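Local coordinates for protein CSP3 (Bacillus subtilis, PDB 5FIG) that binds and stores many Cu(I) ions in the bacterial cytosol and so protects the cell against copper toxicity, at the interface of chains A and B and the interface of chains A and C. Residues are numbered along the deposited sequence; one frame, centred on the assembly and turned at random. Chains: chain A/B/C, CSP3.

Contact 1: the interface of chains A and B. Residues chain A 23, 39-40, 43; chain B 20, 23, 27, 43, 46.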
loop_
_atom_site.group_PDB
_atom_site.type_symbol
_atom_site.label_atom_id
_atom_site.label_comp_id
_atom_site.label_asym_id
_atom_site.label_seq_id
_atom_site.Cartn_x
_atom_site.Cartn_y
_atom_site.Cartn_z
ATOM N N PHE A 23 0.191 8.749 14.985
ATOM C CA PHE A 23 -1.219 8.507 14.638
ATOM C C PHE A 23 -2.007 7.870 15.777
ATOM O O PHE A 23 -3.040 8.388 16.173
ATOM C CB PHE A 23 -1.232 7.621 13.392
ATOM C CG PHE A 23 -2.615 7.171 12.947
ATOM C CD1 PHE A 23 -3.355 7.938 12.063
ATOM C CD2 PHE A 23 -3.136 5.948 13.370
ATOM C CE1 PHE A 23 -4.604 7.494 11.596
ATOM C CE2 PHE A 23 -4.367 5.506 12.925
ATOM C CZ PHE A 23 -5.123 6.297 12.049
ATOM N N ILE A 39 -3.162 13.831 12.426
ATOM C CA ILE A 39 -3.629 12.465 12.217
ATOM C C ILE A 39 -3.759 12.167 10.723
ATOM O O ILE A 39 -3.240 11.151 10.235
ATOM C CB ILE A 39 -4.938 12.206 12.970
ATOM C CG1 ILE A 39 -4.667 12.170 14.482
ATOM C CG2 ILE A 39 -5.590 10.889 12.536
ATOM C CD1 ILE A 39 -5.886 12.456 15.312
ATOM N N ARG A 40 -4.364 13.084 9.976
ATOM C CA ARG A 40 -4.441 12.953 8.534
ATOM C C ARG A 40 -3.099 12.853 7.836
ATOM O O ARG A 40 -2.879 11.974 6.972
ATOM C CB ARG A 40 -5.215 14.129 7.936
ATOM C CG ARG A 40 -6.677 14.022 8.221
ATOM C CD ARG A 40 -7.370 15.294 7.718
ATOM N NE ARG A 40 -7.454 15.267 6.264
ATOM C CZ ARG A 40 -8.050 16.204 5.532
ATOM N NH1 ARG A 40 -8.597 17.274 6.107
ATOM N NH2 ARG A 40 -8.088 16.077 4.205
ATOM N N ARG A 43 -1.123 9.582 8.498
ATOM C CA ARG A 43 -1.548 8.476 7.644
ATOM C C ARG A 43 -0.917 8.581 6.262
ATOM O O ARG A 43 -0.355 7.624 5.741
ATOM C CB ARG A 43 -3.077 8.421 7.544
ATOM C CG ARG A 43 -3.564 7.378 6.584
ATOM C CD ARG A 43 -5.053 7.484 6.373
ATOM N NE ARG A 43 -5.554 6.402 5.521
ATOM C CZ ARG A 43 -6.776 6.317 5.062
ATOM N NH1 ARG A 43 -7.704 7.206 5.403
ATOM N NH2 ARG A 43 -7.110 5.268 4.309
ATOM N N ASN B 20 -13.131 6.283 3.832
ATOM C CA ASN B 20 -12.214 7.443 3.750
ATOM C C ASN B 20 -12.939 8.769 4.004
ATOM O O ASN B 20 -12.415 9.664 4.688
ATOM C CB ASN B 20 -11.474 7.467 2.410
ATOM C CG ASN B 20 -10.381 6.422 2.324
ATOM O OD1 ASN B 20 -9.762 6.114 3.332
ATOM N ND2 ASN B 20 -10.079 5.931 1.130
ATOM N N PHE B 23 -13.683 8.795 7.796
ATOM C CA PHE B 23 -12.412 9.102 8.494
ATOM C C PHE B 23 -12.183 10.612 8.594
ATOM O O PHE B 23 -12.001 11.151 9.680
ATOM C CB PHE B 23 -11.286 8.409 7.729
ATOM C CG PHE B 23 -9.905 8.709 8.228
ATOM C CD1 PHE B 23 -9.311 7.895 9.192
ATOM C CD2 PHE B 23 -9.153 9.751 7.674
ATOM C CE1 PHE B 23 -8.032 8.175 9.662
ATOM C CE2 PHE B 23 -7.856 10.007 8.112
ATOM C CZ PHE B 23 -7.298 9.204 9.105
ATOM N N LEU B 27 -12.730 13.092 11.974
ATOM C CA LEU B 27 -11.618 13.912 12.477
ATOM C C LEU B 27 -11.994 15.380 12.585
ATOM O O LEU B 27 -11.441 16.073 13.435
ATOM C CB LEU B 27 -10.351 13.707 11.625
ATOM C CG LEU B 27 -9.705 12.364 11.957
ATOM C CD1 LEU B 27 -8.724 11.923 10.883
ATOM C CD2 LEU B 27 -9.011 12.395 13.312
ATOM N N ARG B 43 -9.787 3.539 8.776
ATOM C CA ARG B 43 -8.491 3.380 8.174
ATOM C C ARG B 43 -8.186 1.939 7.822
ATOM O O ARG B 43 -7.801 1.628 6.691
ATOM C CB ARG B 43 -7.393 3.928 9.071
ATOM C CG ARG B 43 -6.041 3.764 8.429
ATOM C CD ARG B 43 -4.905 4.291 9.261
ATOM N NE ARG B 43 -3.663 4.329 8.491
ATOM C CZ ARG B 43 -2.498 4.753 8.940
ATOM N NH1 ARG B 43 -2.367 5.228 10.178
ATOM N NH2 ARG B 43 -1.435 4.735 8.138
ATOM N N ALA B 46 -10.550 0.673 4.949
ATOM C CA ALA B 46 -10.175 1.215 3.630
ATOM C C ALA B 46 -8.952 0.487 3.106
ATOM O O ALA B 46 -8.850 0.223 1.916
ATOM C CB ALA B 46 -9.956 2.736 3.702
HETATM O O HOH W 1 -3.783 4.109 5.300
#
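This is a two-fold symmetric, helix-to-helix interface between two copies of CSP3, and it joins them as a pair within the deposited tetramer. Helices 6-27 and 36-57 of A face helices 6-26 and 36-57 of B. The two copies of Arg43 lie at its heart. Each reaches over the Phe23 ring of the other chain. B:Arg43 NH1 sits 3.1 Å from the centroid of the A:Phe23 ring, over the middle of its face, a cation-pi contact. The guanidinium stands steeply on the ring, the planes 74° apart, so one amino group points into the face. A:Arg43 NH1 lies farther from the B:Phe23 centroid, at 3.8 Å, and toward the rim. CG of A:Arg43 is anti to the backbone N (chi1 175°) and the chain runs straight on to NE, which carries the guanidinium past this ring to B:Asn20. There NH1 and NH2 grip one amide oxygen end-on, and B:Asn20 OD1 is 3.0 Å from A:Arg43 NH2. The oxygen lies near the guanidinium plane, while the amide is turned 47° from it. The two arginines lie alongside each other, head to tail, and A:Arg43 NE is 4.1 Å from B:Arg43 NE. Water 1 bridges these two nitrogens and probably eases their like charges. A leucine in place of A:Arg43 would probably leave B:Asn20 OD1 without its paired donors and the B:Phe23 face without its cation. Beside this core the B:Phe23 ring has B:Leu27 CD1 on its opposite face. The same leucine's methyls pack on A:Ile39, with B:Leu27 CD1 3.7 Å from A:Ile39 CG2. The phenylalanine rings meet at their edges, A:Phe23 CE1 being 4.0 Å from B:Phe23 CE1. The patch thus combines ring, cation and amide contacts that probably help hold the copper-storing helical bundles together.

Contact 2: the interface of chains A and C. Residues chain A 62, 65-66, 69; chain C 69, 73.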
loop_
_atom_site.group_PDB
_atom_site.type_symbol
_atom_site.label_atom_id
_atom_site.label_comp_id
_atom_site.label_asym_id
_atom_site.label_seq_id
_atom_site.Cartn_x
_atom_site.Cartn_y
_atom_site.Cartn_z
ATOM N N PHE A 62 10.299 4.918 -11.621
ATOM C CA PHE A 62 9.870 6.198 -11.066
ATOM C C PHE A 62 10.317 6.434 -9.641
ATOM O O PHE A 62 9.757 7.233 -8.898
ATOM C CB PHE A 62 8.374 6.368 -11.274
ATOM C CG PHE A 62 8.062 6.793 -12.693
ATOM C CD1 PHE A 62 8.071 5.867 -13.730
ATOM C CD2 PHE A 62 7.898 8.138 -13.031
ATOM C CE1 PHE A 62 7.796 6.228 -15.057
ATOM C CE2 PHE A 62 7.652 8.532 -14.363
ATOM C CZ PHE A 62 7.600 7.567 -15.384
ATOM N N GLU A 65 11.044 10.228 -8.803
ATOM C CA GLU A 65 9.799 10.979 -8.673
ATOM C C GLU A 65 9.021 10.624 -7.384
ATOM O O GLU A 65 8.385 11.501 -6.756
ATOM C CB GLU A 65 9.019 10.818 -9.976
ATOM C CG GLU A 65 9.813 11.424 -11.165
ATOM C CD GLU A 65 10.793 10.469 -11.895
ATOM O OE1 GLU A 65 11.115 9.349 -11.416
ATOM O OE2 GLU A 65 11.202 10.842 -13.050
ATOM N N ILE A 66 8.970 9.331 -7.021
ATOM C CA ILE A 66 8.296 8.894 -5.802
ATOM C C ILE A 66 9.019 9.487 -4.578
ATOM O O ILE A 66 8.360 9.989 -3.642
ATOM C CB ILE A 66 8.140 7.365 -5.747
ATOM C CG1 ILE A 66 7.150 6.919 -6.834
ATOM C CG2 ILE A 66 7.740 6.890 -4.346
ATOM C CD1 ILE A 66 7.159 5.426 -7.103
ATOM N N LEU A 69 8.054 13.056 -4.160
ATOM C CA LEU A 69 6.737 13.187 -3.556
ATOM C C LEU A 69 6.823 12.936 -2.049
ATOM O O LEU A 69 6.174 13.623 -1.259
ATOM C CB LEU A 69 5.722 12.216 -4.232
ATOM C CG LEU A 69 4.345 12.134 -3.578
ATOM C CD1 LEU A 69 3.647 13.470 -3.616
ATOM C CD2 LEU A 69 3.536 11.133 -4.393
ATOM N N LEU C 69 1.878 12.851 -10.894
ATOM C CA LEU C 69 2.822 11.758 -10.933
ATOM C C LEU C 69 2.203 10.531 -11.583
ATOM O O LEU C 69 2.827 9.865 -12.387
ATOM C CB LEU C 69 3.319 11.425 -9.507
ATOM C CG LEU C 69 4.185 10.189 -9.390
ATOM C CD1 LEU C 69 5.429 10.316 -10.193
ATOM C CD2 LEU C 69 4.544 10.014 -7.905
ATOM N N ILE C 73 3.544 8.344 -14.908
ATOM C CA ILE C 73 3.803 6.910 -14.860
ATOM C C ILE C 73 2.882 6.180 -15.857
ATOM O O ILE C 73 3.328 5.288 -16.545
ATOM C CB ILE C 73 3.659 6.376 -13.420
ATOM C CG1 ILE C 73 4.766 7.042 -12.560
ATOM C CG2 ILE C 73 3.743 4.854 -13.377
ATOM C CD1 ILE C 73 4.763 6.697 -11.092
#
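C:Leu69 meets its own counterpart, A:Leu69, at the apolar centre of this two-fold symmetric interface. C:Leu69 CD2 is 3.8 Å from A:Leu69 CD2, and the two leucines meet by these methyls at an oblique angle. With CG anti to the backbone N in both copies (chi1 173°), each leucine carries CD2 toward the other. The partner hides 66 Å² of C:Leu69, more than of any other residue in the patch. A:Ile66 CG1 lies a looser 4.2 Å from C:Leu69 CD2, and the two side chains cross at about a right angle.

Farther out, C:Ile73 lies against one face of the A:Phe62 ring. Its CG1 methylene does the touching, 3.4 Å from the centroid of the A:Phe62 ring, a CH-pi contact. It sits toward the CG side of the ring, and C:Ile73 CG1 is 3.3 Å from A:Phe62 CG. The C:Ile73 chain is extended (chi2 177°), which carries its terminal methyl on past the ring to the A:Phe62 stem. There C:Ile73 CD1 is 3.6 Å from A:Phe62 CB. The isoleucine runs antiparallel to the phenylalanine side chain. A:Phe62 lies just ahead of helix 63-81, so its ring extends the apolar surface of that helix.

The other methyl of C:Leu69 leads to the polar rim. C:Leu69 CD1 packs on the aliphatic stem of A:Glu65, 3.6 Å from A:Glu65 CB. Beyond CB the glutamate bends (chi2 89°). A:Glu65 thus meets C:Leu69 through carbon, with its carboxylate directed away from that leucine. This surface packs helix 63-81 of A on that of C, and probably helps assemble the CSP3 tetramer.

Contact 1 and contact 2 have C-alpha centres about 23 Å apart and share no residue position. On chain A, contact 1 uses helices 6-27 and 36-57, whereas contact 2 uses helix 63-81 and the residue just before it. One subunit can therefore hold B and C at the same time through separate surfaces. Each interface is two-fold symmetric, and the two together can link the four copies of the deposited assembly. Their chemistry differs: contact 1 mixes arginine, amide and aromatic groups, while the part of contact 2 described is chiefly apolar packing.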